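Local coordinates for protein oxidoreductase (Listeria innocua, PDB 3E18) that binds NAD in a Rossmann-fold domain and is probably a dehydrogenase of the GFO/IDH/MocA family, its substrate being unknown, at residues G34-L39 with E55-V60; E129-I134 with L182-F187; N199-L204 with V208-V213. All coordinates share one frame; numbering follows the deposited sequence.

In the fold
The three contacts follow one another along the chain and differ in chemistry according to place. Interaction 1 belongs to the NAD-binding domain, its centre about 35 Å from the centres of the other two; it is partly buried, and an aromatic ring separates a helix start from the adenine end of the cofactor. Interactions 2 and 3 lie in the C-terminal domain, where helix 173-188 leads into strand 193-201, and their nearest atoms are about 5 Å apart. Interaction 2 is the buried helix pair, made of ring and amide packing with one bridging water. Interaction 3, partly buried and next to the second subunit, relies instead on backbone hydrogen bonds and a carboxylate.

Interaction 1: residues G34-L39 with E55-V60; sequences GVFDIL and ESYEAV. With NAD (nicotinamide-adenine-dinucleotide), chain E.
With CG of Phe36 trans to the backbone N (chi1 176°), its ring swings off the end of strand 30-36 and against the first turn of helix 57-62, whose Tyr57 likewise has CG trans to N (chi1 -174°) and offers its CB to the ring. This is the edge of a Rossmann fold, where the strand that is second in the chain and outermost in the parallel sheet delivers an acidic residue to the adenosine ribose. One face of the Phe36 ring lies under the helix start: Tyr57 N sits over its centre, 3.6 Å from Phe36 CZ, and the carbonyl carbon of Ser56 lies nearer the rim. Glu55 O meets the ring at its edge, while Val60 CG2 packs on Phe36 CB at 3.9 Å. The two aromatic side chains run at about a right angle, and the hydroxyl of Tyr57 is hydrogen-bonded to Leu81 O. Ser56 is the helix N-cap, its OG accepting from Ala59 N at 2.9 Å.

Past the ring comes the cofactor, with Phe36 CE2 3.7 Å from NAD C2A. Ile38 lays CG2 against the adenine. Asp37 holds both ribose hydroxyls, OD1 taking O2B of NAD at 2.7 Å and OD2 taking O3B at 2.8 Å, a two-pronged grip consistent with a preference for NAD over NADP. OD1 also closes an Asx turn, accepting Leu39 N on its anti lone pair with an N-H...O angle of 170°.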
loop_
_atom_site.group_PDB
_atom_site.type_symbol
_atom_site.label_atom_id
_atom_site.label_comp_id
_atom_site.label_asym_id
_atom_site.label_seq_id
_atom_site.Cartn_x
_atom_site.Cartn_y
_atom_site.Cartn_z
ATOM N N GLY A 34 -35.908 22.074 -18.074
ATOM C CA GLY A 34 -35.043 23.077 -18.660
ATOM C C GLY A 34 -33.683 23.227 -18.005
ATOM O O GLY A 34 -33.281 22.415 -17.165
ATOM N N VAL A 35 -32.984 24.289 -18.394
ATOM C CA VAL A 35 -31.572 24.466 -18.082
ATOM C C VAL A 35 -31.264 25.914 -17.689
ATOM O O VAL A 35 -31.736 26.851 -18.328
ATOM C CB VAL A 35 -30.685 24.093 -19.315
ATOM C CG1 VAL A 35 -29.245 24.536 -19.117
ATOM C CG2 VAL A 35 -30.745 22.605 -19.612
ATOM N N PHE A 36 -30.471 26.089 -16.633
ATOM C CA PHE A 36 -29.797 27.360 -16.393
ATOM C C PHE A 36 -28.286 27.186 -16.310
ATOM O O PHE A 36 -27.788 26.240 -15.691
ATOM C CB PHE A 36 -30.306 28.053 -15.119
ATOM C CG PHE A 36 -29.564 29.322 -14.799
ATOM C CD1 PHE A 36 -29.709 30.450 -15.608
ATOM C CD2 PHE A 36 -28.677 29.375 -13.726
ATOM C CE1 PHE A 36 -28.991 31.612 -15.350
ATOM C CE2 PHE A 36 -27.964 30.542 -13.451
ATOM C CZ PHE A 36 -28.124 31.659 -14.266
ATOM N N ASP A 37 -27.566 28.109 -16.935
ATOM C CA ASP A 37 -26.127 28.240 -16.730
ATOM C C ASP A 37 -25.797 29.721 -16.608
ATOM O O ASP A 37 -26.488 30.567 -17.175
ATOM C CB ASP A 37 -25.340 27.582 -17.869
ATOM C CG ASP A 37 -23.881 27.320 -17.503
ATOM O OD1 ASP A 37 -23.091 28.290 -17.415
ATOM O OD2 ASP A 37 -23.510 26.139 -17.335
ATOM N N ILE A 38 -24.752 30.035 -15.850
ATOM C CA ILE A 38 -24.344 31.429 -15.655
ATOM C C ILE A 38 -23.732 32.051 -16.930
ATOM O O ILE A 38 -23.823 33.255 -17.141
ATOM C CB ILE A 38 -23.424 31.575 -14.411
ATOM C CG1 ILE A 38 -23.432 33.018 -13.897
ATOM C CG2 ILE A 38 -22.021 31.021 -14.685
ATOM C CD1 ILE A 38 -22.931 33.176 -12.476
ATOM N N LEU A 39 -23.153 31.218 -17.787
ATOM C CA LEU A 39 -22.611 31.689 -19.061
ATOM C C LEU A 39 -23.659 31.632 -20.168
ATOM O O LEU A 39 -24.352 30.627 -20.328
ATOM C CB LEU A 39 -21.366 30.892 -19.462
ATOM C CG LEU A 39 -20.136 30.898 -18.543
ATOM C CD1 LEU A 39 -19.054 30.029 -19.139
ATOM C CD2 LEU A 39 -19.590 32.305 -18.292
ATOM N N GLU A 55 -33.281 32.559 -17.922
ATOM C CA GLU A 55 -32.360 33.697 -17.969
ATOM C C GLU A 55 -31.622 33.930 -16.648
ATOM O O GLU A 55 -30.562 34.561 -16.623
ATOM C CB GLU A 55 -33.089 34.977 -18.404
ATOM C CG GLU A 55 -33.651 34.943 -19.830
ATOM C CD GLU A 55 -32.574 34.763 -20.896
ATOM O OE1 GLU A 55 -31.569 35.507 -20.869
ATOM O OE2 GLU A 55 -32.739 33.879 -21.764
ATOM N N SER A 56 -32.186 33.423 -15.555
ATOM C CA SER A 56 -31.586 33.591 -14.240
ATOM C C SER A 56 -31.925 32.413 -13.339
ATOM O O SER A 56 -32.908 31.710 -13.563
ATOM C CB SER A 56 -32.062 34.895 -13.595
ATOM O OG SER A 56 -33.429 34.803 -13.241
ATOM N N TYR A 57 -31.109 32.212 -12.310
ATOM C CA TYR A 57 -31.386 31.177 -11.326
ATOM C C TYR A 57 -32.623 31.560 -10.520
ATOM O O TYR A 57 -33.459 30.714 -10.219
ATOM C CB TYR A 57 -30.165 30.938 -10.433
ATOM C CG TYR A 57 -30.322 29.776 -9.479
ATOM C CD1 TYR A 57 -30.644 28.497 -9.947
ATOM C CD2 TYR A 57 -30.134 29.951 -8.108
ATOM C CE1 TYR A 57 -30.795 27.424 -9.057
ATOM C CE2 TYR A 57 -30.269 28.882 -7.219
ATOM C CZ TYR A 57 -30.595 27.624 -7.708
ATOM O OH TYR A 57 -30.732 26.558 -6.846
ATOM N N GLU A 58 -32.754 32.853 -10.224
ATOM C CA GLU A 58 -33.965 33.430 -9.629
ATOM C C GLU A 58 -35.240 33.031 -10.391
ATOM O O GLU A 58 -36.255 32.721 -9.777
ATOM C CB GLU A 58 -33.819 34.957 -9.574
ATOM C CG GLU A 58 -34.950 35.721 -8.864
ATOM C CD GLU A 58 -34.801 37.254 -8.949
ATOM O OE1 GLU A 58 -33.919 37.749 -9.696
ATOM O OE2 GLU A 58 -35.578 37.965 -8.265
ATOM N N ALA A 59 -35.176 33.019 -11.724
ATOM C CA ALA A 59 -36.327 32.654 -12.568
ATOM C C ALA A 59 -36.685 31.171 -12.509
ATOM O O ALA A 59 -37.859 30.808 -12.619
ATOM C CB ALA A 59 -36.078 33.074 -14.013
ATOM N N VAL A 60 -35.672 30.314 -12.345
ATOM C CA VAL A 60 -35.894 28.887 -12.124
ATOM C C VAL A 60 -36.665 28.694 -10.825
ATOM O O VAL A 60 -37.648 27.961 -10.766
ATOM C CB VAL A 60 -34.554 28.116 -12.015
ATOM C CG1 VAL A 60 -34.794 26.655 -11.658
ATOM C CG2 VAL A 60 -33.763 28.220 -13.296
HETATM P PA NAD E . -17.798 22.055 -15.831
HETATM O O1A NAD E . -17.654 21.225 -17.048
HETATM O O2A NAD E . -16.769 23.100 -15.688
HETATM O O5B NAD E . -19.267 22.700 -15.779
HETATM C C5B NAD E . -19.736 23.500 -14.716
HETATM C C4B NAD E . -20.788 24.442 -15.292
HETATM O O4B NAD E . -21.406 25.197 -14.267
HETATM C C3B NAD E . -20.159 25.437 -16.264
HETATM O O3B NAD E . -20.859 25.389 -17.485
HETATM C C2B NAD E . -20.340 26.777 -15.583
HETATM O O2B NAD E . -20.545 27.831 -16.497
HETATM C C1B NAD E . -21.550 26.533 -14.700
HETATM N N9A NAD E . -21.619 27.429 -13.536
HETATM C C8A NAD E . -20.577 27.903 -12.776
HETATM N N7A NAD E . -21.083 28.686 -11.793
HETATM C C5A NAD E . -22.431 28.718 -11.925
HETATM C C6A NAD E . -23.429 29.366 -11.206
HETATM N N6A NAD E . -23.120 29.977 -10.063
HETATM N N1A NAD E . -24.753 29.209 -11.587
HETATM C C2A NAD E . -25.085 28.423 -12.673
HETATM N N3A NAD E . -24.088 27.787 -13.383
HETATM C C4A NAD E . -22.783 27.933 -13.016
HETATM O O3 NAD E . -17.775 21.087 -14.532
HETATM P PN NAD E . -18.180 19.545 -14.536
HETATM O O1N NAD E . -16.981 18.713 -14.827
HETATM O O2N NAD E . -19.438 19.334 -15.287
HETATM O O5D NAD E . -18.494 19.302 -12.949
HETATM C C5D NAD E . -19.503 20.000 -12.251
HETATM C C4D NAD E . -19.861 19.237 -10.956
HETATM O O4D NAD E . -20.128 17.879 -11.257
HETATM C C3D NAD E . -18.734 19.216 -9.939
HETATM O O3D NAD E . -19.284 19.225 -8.630
HETATM C C2D NAD E . -18.048 17.881 -10.144
HETATM O O2D NAD E . -17.507 17.418 -8.928
HETATM C C1D NAD E . -19.212 17.009 -10.594
HETATM N N1N NAD E . -18.854 15.839 -11.440
HETATM C C2N NAD E . -19.274 14.615 -11.002
HETATM C C3N NAD E . -19.006 13.450 -11.712
HETATM C C7N NAD E . -19.691 12.184 -11.299
HETATM O O7N NAD E . -19.279 10.970 -11.867
HETATM N N7N NAD E . -20.690 12.219 -10.412
HETATM C C4N NAD E . -18.314 13.535 -12.929
HETATM C C5N NAD E . -17.897 14.788 -13.387
HETATM C C6N NAD E . -18.182 15.936 -12.637
#

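Interaction 2: residues E129-I134 with L182-F187; sequences EDFLII and LDQLLF
Phe131 and Gln184 make most of this contact, the ring of one helix lying flat against the amide arm of the other, and Phe187 adds a second ring at its edge. The planes of the Phe131 ring and the Gln184 amide are only 7° apart, so the two side chains, which run antiparallel, stack. Within that stack the methylene Gln184 CG stands over the ring face, 3.8 Å from the Phe131 ring centroid and 14° off its normal, a CH-pi contact. The amide itself reaches back beyond the ring toward the base of the side chain, bringing Gln184 NE2 to 3.5 Å from Phe131 CB. This reach follows from an arm that is extended beyond CG (chi2 176°).

Phe187, one helical turn further on, approaches differently. Its side chain crosses that of Phe131 at about a right angle, and Phe131 CE2 meets Phe187 CD2 at 3.8 Å, each atom near the plane of the opposing ring.

Polar atoms border the aromatic patch. A water accepts from Gln184 NE2 at 2.9 Å and donates to Asp130 OD2 at 2.9 Å, bridging the helices; NE2 also donates to Arg125 O, and Asp130 OD2 forms a salt bridge with Arg238.

In the C-terminal domain the contact joins helix 129-140 to helix 173-188. Trp239 of strand 239-243 touches both Phe131 and Gln184, while Leu182 and Leu185 pack on Ile216 of strand 211-218, and helix 325-344 lies against Leu182 and Leu186.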
loop_
_atom_site.group_PDB
_atom_site.type_symbol
_atom_site.label_atom_id
_atom_site.label_comp_id
_atom_site.label_asym_id
_atom_site.label_seq_id
_atom_site.Cartn_x
_atom_site.Cartn_y
_atom_site.Cartn_z
ATOM N N GLU A 129 -20.236 -1.402 -11.563
ATOM C CA GLU A 129 -20.253 -2.870 -11.639
ATOM C C GLU A 129 -19.087 -3.543 -10.887
ATOM O O GLU A 129 -19.286 -4.501 -10.130
ATOM C CB GLU A 129 -20.253 -3.305 -13.114
ATOM C CG GLU A 129 -20.856 -4.679 -13.335
ATOM C CD GLU A 129 -21.056 -5.037 -14.809
ATOM O OE1 GLU A 129 -21.067 -4.130 -15.681
ATOM O OE2 GLU A 129 -21.197 -6.250 -15.088
ATOM N N ASP A 130 -17.882 -3.004 -11.065
ATOM C CA ASP A 130 -16.708 -3.472 -10.314
ATOM C C ASP A 130 -16.925 -3.405 -8.798
ATOM O O ASP A 130 -16.578 -4.339 -8.079
ATOM C CB ASP A 130 -15.472 -2.671 -10.693
ATOM C CG ASP A 130 -15.628 -1.190 -10.426
ATOM O OD1 ASP A 130 -16.537 -0.557 -11.008
ATOM O OD2 ASP A 130 -14.823 -0.656 -9.653
ATOM N N PHE A 131 -17.509 -2.307 -8.326
ATOM C CA PHE A 131 -17.782 -2.148 -6.899
ATOM C C PHE A 131 -18.847 -3.136 -6.423
ATOM O O PHE A 131 -18.759 -3.673 -5.318
ATOM C CB PHE A 131 -18.192 -0.689 -6.579
ATOM C CG PHE A 131 -18.802 -0.534 -5.213
ATOM C CD1 PHE A 131 -18.028 -0.750 -4.073
ATOM C CD2 PHE A 131 -20.142 -0.208 -5.069
ATOM C CE1 PHE A 131 -18.587 -0.653 -2.781
ATOM C CE2 PHE A 131 -20.718 -0.100 -3.765
ATOM C CZ PHE A 131 -19.929 -0.321 -2.636
ATOM N N LEU A 132 -19.864 -3.368 -7.254
ATOM C CA LEU A 132 -20.935 -4.293 -6.894
ATOM C C LEU A 132 -20.478 -5.763 -6.855
ATOM O O LEU A 132 -21.007 -6.557 -6.062
ATOM C CB LEU A 132 -22.169 -4.090 -7.783
ATOM C CG LEU A 132 -22.904 -2.746 -7.575
ATOM C CD1 LEU A 132 -24.069 -2.596 -8.547
ATOM C CD2 LEU A 132 -23.383 -2.555 -6.132
ATOM N N ILE A 133 -19.473 -6.097 -7.667
ATOM C CA ILE A 133 -18.747 -7.388 -7.528
ATOM C C ILE A 133 -18.106 -7.520 -6.138
ATOM O O ILE A 133 -18.280 -8.541 -5.478
ATOM C CB ILE A 133 -17.708 -7.591 -8.650
ATOM C CG1 ILE A 133 -18.417 -7.766 -9.994
ATOM C CG2 ILE A 133 -16.815 -8.811 -8.386
ATOM C CD1 ILE A 133 -17.498 -7.672 -11.190
ATOM N N ILE A 134 -17.407 -6.475 -5.681
ATOM C CA ILE A 134 -16.812 -6.476 -4.333
ATOM C C ILE A 134 -17.885 -6.574 -3.236
ATOM O O ILE A 134 -17.711 -7.275 -2.219
ATOM C CB ILE A 134 -15.908 -5.208 -4.106
ATOM C CG1 ILE A 134 -14.836 -5.098 -5.213
ATOM C CG2 ILE A 134 -15.232 -5.239 -2.754
ATOM C CD1 ILE A 134 -13.835 -6.262 -5.244
ATOM N N LEU A 182 -14.180 6.769 -1.382
ATOM C CA LEU A 182 -14.397 6.755 0.068
ATOM C C LEU A 182 -15.861 6.491 0.398
ATOM O O LEU A 182 -16.197 5.887 1.446
ATOM C CB LEU A 182 -13.970 8.088 0.675
ATOM C CG LEU A 182 -12.476 8.432 0.606
ATOM C CD1 LEU A 182 -12.288 9.882 0.935
ATOM C CD2 LEU A 182 -11.596 7.540 1.481
ATOM N N ASP A 183 -16.729 6.990 -0.478
ATOM C CA ASP A 183 -18.172 6.768 -0.351
ATOM C C ASP A 183 -18.540 5.297 -0.572
ATOM O O ASP A 183 -19.296 4.721 0.226
ATOM C CB ASP A 183 -18.960 7.684 -1.286
ATOM C CG ASP A 183 -20.439 7.417 -1.225
ATOM O OD1 ASP A 183 -21.073 7.729 -0.185
ATOM O OD2 ASP A 183 -20.944 6.844 -2.205
ATOM N N GLN A 184 -17.983 4.695 -1.629
ATOM C CA GLN A 184 -18.040 3.229 -1.831
ATOM C C GLN A 184 -17.645 2.477 -0.570
ATOM O O GLN A 184 -18.380 1.614 -0.091
ATOM C CB GLN A 184 -17.110 2.811 -2.963
ATOM C CG GLN A 184 -17.721 3.005 -4.365
ATOM C CD GLN A 184 -16.752 2.670 -5.494
ATOM O OE1 GLN A 184 -15.571 2.397 -5.277
ATOM N NE2 GLN A 184 -17.263 2.678 -6.710
ATOM N N LEU A 185 -16.501 2.840 -0.009
ATOM C CA LEU A 185 -15.963 2.120 1.155
ATOM C C LEU A 185 -16.848 2.223 2.386
ATOM O O LEU A 185 -17.071 1.231 3.111
ATOM C CB LEU A 185 -14.567 2.667 1.489
ATOM C CG LEU A 185 -13.851 2.111 2.726
ATOM C CD1 LEU A 185 -13.434 0.652 2.535
ATOM C CD2 LEU A 185 -12.654 2.988 3.046
ATOM N N LEU A 186 -17.324 3.433 2.649
ATOM C CA LEU A 186 -18.140 3.689 3.845
ATOM C C LEU A 186 -19.572 3.153 3.683
ATOM O O LEU A 186 -20.240 2.766 4.658
ATOM C CB LEU A 186 -18.112 5.186 4.178
ATOM C CG LEU A 186 -17.234 5.614 5.366
ATOM C CD1 LEU A 186 -15.847 4.990 5.327
ATOM C CD2 LEU A 186 -17.144 7.133 5.501
ATOM N N PHE A 187 -20.035 3.136 2.439
ATOM C CA PHE A 187 -21.281 2.454 2.084
ATOM C C PHE A 187 -21.167 0.933 2.312
ATOM O O PHE A 187 -22.108 0.311 2.813
ATOM C CB PHE A 187 -21.657 2.787 0.624
ATOM C CG PHE A 187 -22.918 2.111 0.130
ATOM C CD1 PHE A 187 -24.099 2.155 0.878
ATOM C CD2 PHE A 187 -22.924 1.465 -1.109
ATOM C CE1 PHE A 187 -25.267 1.542 0.408
ATOM C CE2 PHE A 187 -24.087 0.840 -1.591
ATOM C CZ PHE A 187 -25.259 0.887 -0.827
HETATM O O HOH W 1 -15.908 2.005 -9.144
#

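Interaction 3: residues N199-L204 with V208-V213; sequences NLSFAL and VDDGFV
Phe202 lays one corner of its ring against the backbone between Val208 and Asp209, with CE1 3.4 Å from Val208 C and meeting the peptide obliquely. Next to it, Asp210 is gripped at both carboxylate oxygens. Its CG lies between the backbone N and the carbonyl carbon (chi1 57°), a placement that turns the carboxylate back over the opposing chain. Ser201 OG donates to Asp210 OD1 at 2.6 Å, arriving on the syn side but 28° out of the carboxylate plane. The other oxygen, Asp210 OD2, accepts Leu204 N at 2.8 Å from above that plane, and Leu204 CB packs beside it.

These groups close the turn end of an antiparallel beta hairpin, strands 193-201 and 211-218, within the large mixed sheet of the C-terminal domain. Two backbone hydrogen bonds lie next to the turn, Asp210 N donating to Ser201 O at 2.8 Å and Ser201 N to Gly211 O at 2.7 Å. Farther along, Asn199 and Val213 exchange reciprocal bonds as a hydrogen-bonded pair.

One residue in from the Asn199-Val213 pair, Leu200 and Phe212 form a non-hydrogen-bonded pair whose side chains share one face of the sheet; Leu200 CD2 touches Phe212 CB at 3.8 Å, and both residues pack on Val174 of helix 173-188. Asp209 OD2 accepts from Val174 N. At the turn, Ala203 and Leu204 pack on Phe147 and Pro287 of the second subunit, respectively.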
loop_
_atom_site.group_PDB
_atom_site.type_symbol
_atom_site.label_atom_id
_atom_site.label_comp_id
_atom_site.label_asym_id
_atom_site.label_seq_id
_atom_site.Cartn_x
_atom_site.Cartn_y
_atom_site.Cartn_z
ATOM N N ASN A 199 -1.248 10.775 2.642
ATOM C CA ASN A 199 -0.218 11.603 2.044
ATOM C C ASN A 199 -0.743 12.008 0.690
ATOM O O ASN A 199 -1.408 11.230 0.013
ATOM C CB ASN A 199 1.149 10.866 1.999
ATOM C CG ASN A 199 1.846 10.998 0.636
ATOM O OD1 ASN A 199 2.421 12.052 0.294
ATOM N ND2 ASN A 199 1.832 9.904 -0.132
ATOM N N LEU A 200 -0.510 13.265 0.335
ATOM C CA LEU A 200 -1.004 13.805 -0.926
ATOM C C LEU A 200 0.126 13.916 -1.933
ATOM O O LEU A 200 1.285 14.108 -1.567
ATOM C CB LEU A 200 -1.624 15.194 -0.716
ATOM C CG LEU A 200 -2.724 15.404 0.325
ATOM C CD1 LEU A 200 -3.101 16.886 0.448
ATOM C CD2 LEU A 200 -3.942 14.569 0.011
ATOM N N SER A 201 -0.213 13.828 -3.207
ATOM C CA SER A 201 0.779 14.027 -4.249
ATOM C C SER A 201 0.674 15.426 -4.841
ATOM O O SER A 201 -0.411 15.864 -5.203
ATOM C CB SER A 201 0.605 12.989 -5.352
ATOM O OG SER A 201 1.434 13.311 -6.456
ATOM N N PHE A 202 1.810 16.116 -4.935
ATOM C CA PHE A 202 1.887 17.398 -5.620
ATOM C C PHE A 202 2.987 17.340 -6.659
ATOM O O PHE A 202 3.724 18.310 -6.859
ATOM C CB PHE A 202 2.168 18.520 -4.629
ATOM C CG PHE A 202 1.045 18.783 -3.683
ATOM C CD1 PHE A 202 -0.020 19.592 -4.058
ATOM C CD2 PHE A 202 1.063 18.245 -2.398
ATOM C CE1 PHE A 202 -1.060 19.846 -3.180
ATOM C CE2 PHE A 202 0.026 18.494 -1.517
ATOM C CZ PHE A 202 -1.042 19.298 -1.911
ATOM N N ALA A 203 3.077 16.195 -7.330
ATOM C CA ALA A 203 4.129 15.918 -8.295
ATOM C C ALA A 203 3.955 16.726 -9.579
ATOM O O ALA A 203 4.917 16.937 -10.325
ATOM C CB ALA A 203 4.167 14.441 -8.604
ATOM N N LEU A 204 2.732 17.174 -9.839
ATOM C CA LEU A 204 2.477 18.021 -11.000
ATOM C C LEU A 204 2.754 19.501 -10.727
ATOM O O LEU A 204 2.874 20.301 -11.660
ATOM C CB LEU A 204 1.060 17.807 -11.532
ATOM C CG LEU A 204 0.829 16.451 -12.208
ATOM C CD1 LEU A 204 -0.550 16.380 -12.808
ATOM C CD2 LEU A 204 1.882 16.159 -13.267
ATOM N N VAL A 208 -3.346 22.292 -5.776
ATOM C CA VAL A 208 -4.154 21.166 -5.292
ATOM C C VAL A 208 -3.469 19.826 -5.572
ATOM O O VAL A 208 -2.604 19.726 -6.442
ATOM C CB VAL A 208 -5.558 21.135 -5.941
ATOM C CG1 VAL A 208 -6.332 22.404 -5.600
ATOM C CG2 VAL A 208 -5.468 20.946 -7.464
ATOM N N ASP A 209 -3.877 18.808 -4.817
ATOM C CA ASP A 209 -3.333 17.456 -4.938
ATOM C C ASP A 209 -3.680 16.796 -6.269
ATOM O O ASP A 209 -4.808 16.911 -6.751
ATOM C CB ASP A 209 -3.836 16.593 -3.781
ATOM C CG ASP A 209 -5.345 16.366 -3.824
ATOM O OD1 ASP A 209 -6.111 17.271 -3.426
ATOM O OD2 ASP A 209 -5.763 15.269 -4.246
ATOM N N ASP A 210 -2.706 16.113 -6.867
ATOM C CA ASP A 210 -2.942 15.404 -8.125
ATOM C C ASP A 210 -3.118 13.913 -7.843
ATOM O O ASP A 210 -3.248 13.082 -8.747
ATOM C CB ASP A 210 -1.828 15.685 -9.141
ATOM C CG ASP A 210 -0.440 15.319 -8.625
ATOM O OD1 ASP A 210 -0.194 14.124 -8.373
ATOM O OD2 ASP A 210 0.418 16.225 -8.503
ATOM N N GLY A 211 -3.101 13.572 -6.560
ATOM C CA GLY A 211 -3.300 12.210 -6.172
ATOM C C GLY A 211 -3.139 12.110 -4.672
ATOM O O GLY A 211 -2.692 13.045 -4.029
ATOM N N PHE A 212 -3.460 10.949 -4.135
ATOM C CA PHE A 212 -3.302 10.702 -2.701
ATOM C C PHE A 212 -3.263 9.222 -2.409
ATOM O O PHE A 212 -3.569 8.397 -3.276
ATOM C CB PHE A 212 -4.435 11.360 -1.913
ATOM C CG PHE A 212 -5.778 10.720 -2.115
ATOM C CD1 PHE A 212 -6.275 9.823 -1.179
ATOM C CD2 PHE A 212 -6.555 11.017 -3.236
ATOM C CE1 PHE A 212 -7.508 9.212 -1.357
ATOM C CE2 PHE A 212 -7.797 10.413 -3.409
ATOM C CZ PHE A 212 -8.266 9.511 -2.463
ATOM N N VAL A 213 -2.924 8.896 -1.163
ATOM C CA VAL A 213 -3.124 7.563 -0.665
ATOM C C VAL A 213 -3.551 7.756 0.781
ATOM O O VAL A 213 -3.111 8.697 1.429
ATOM C CB VAL A 213 -1.841 6.679 -0.804
ATOM C CG1 VAL A 213 -0.596 7.422 -0.330
ATOM C CG2 VAL A 213 -2.001 5.345 -0.077
#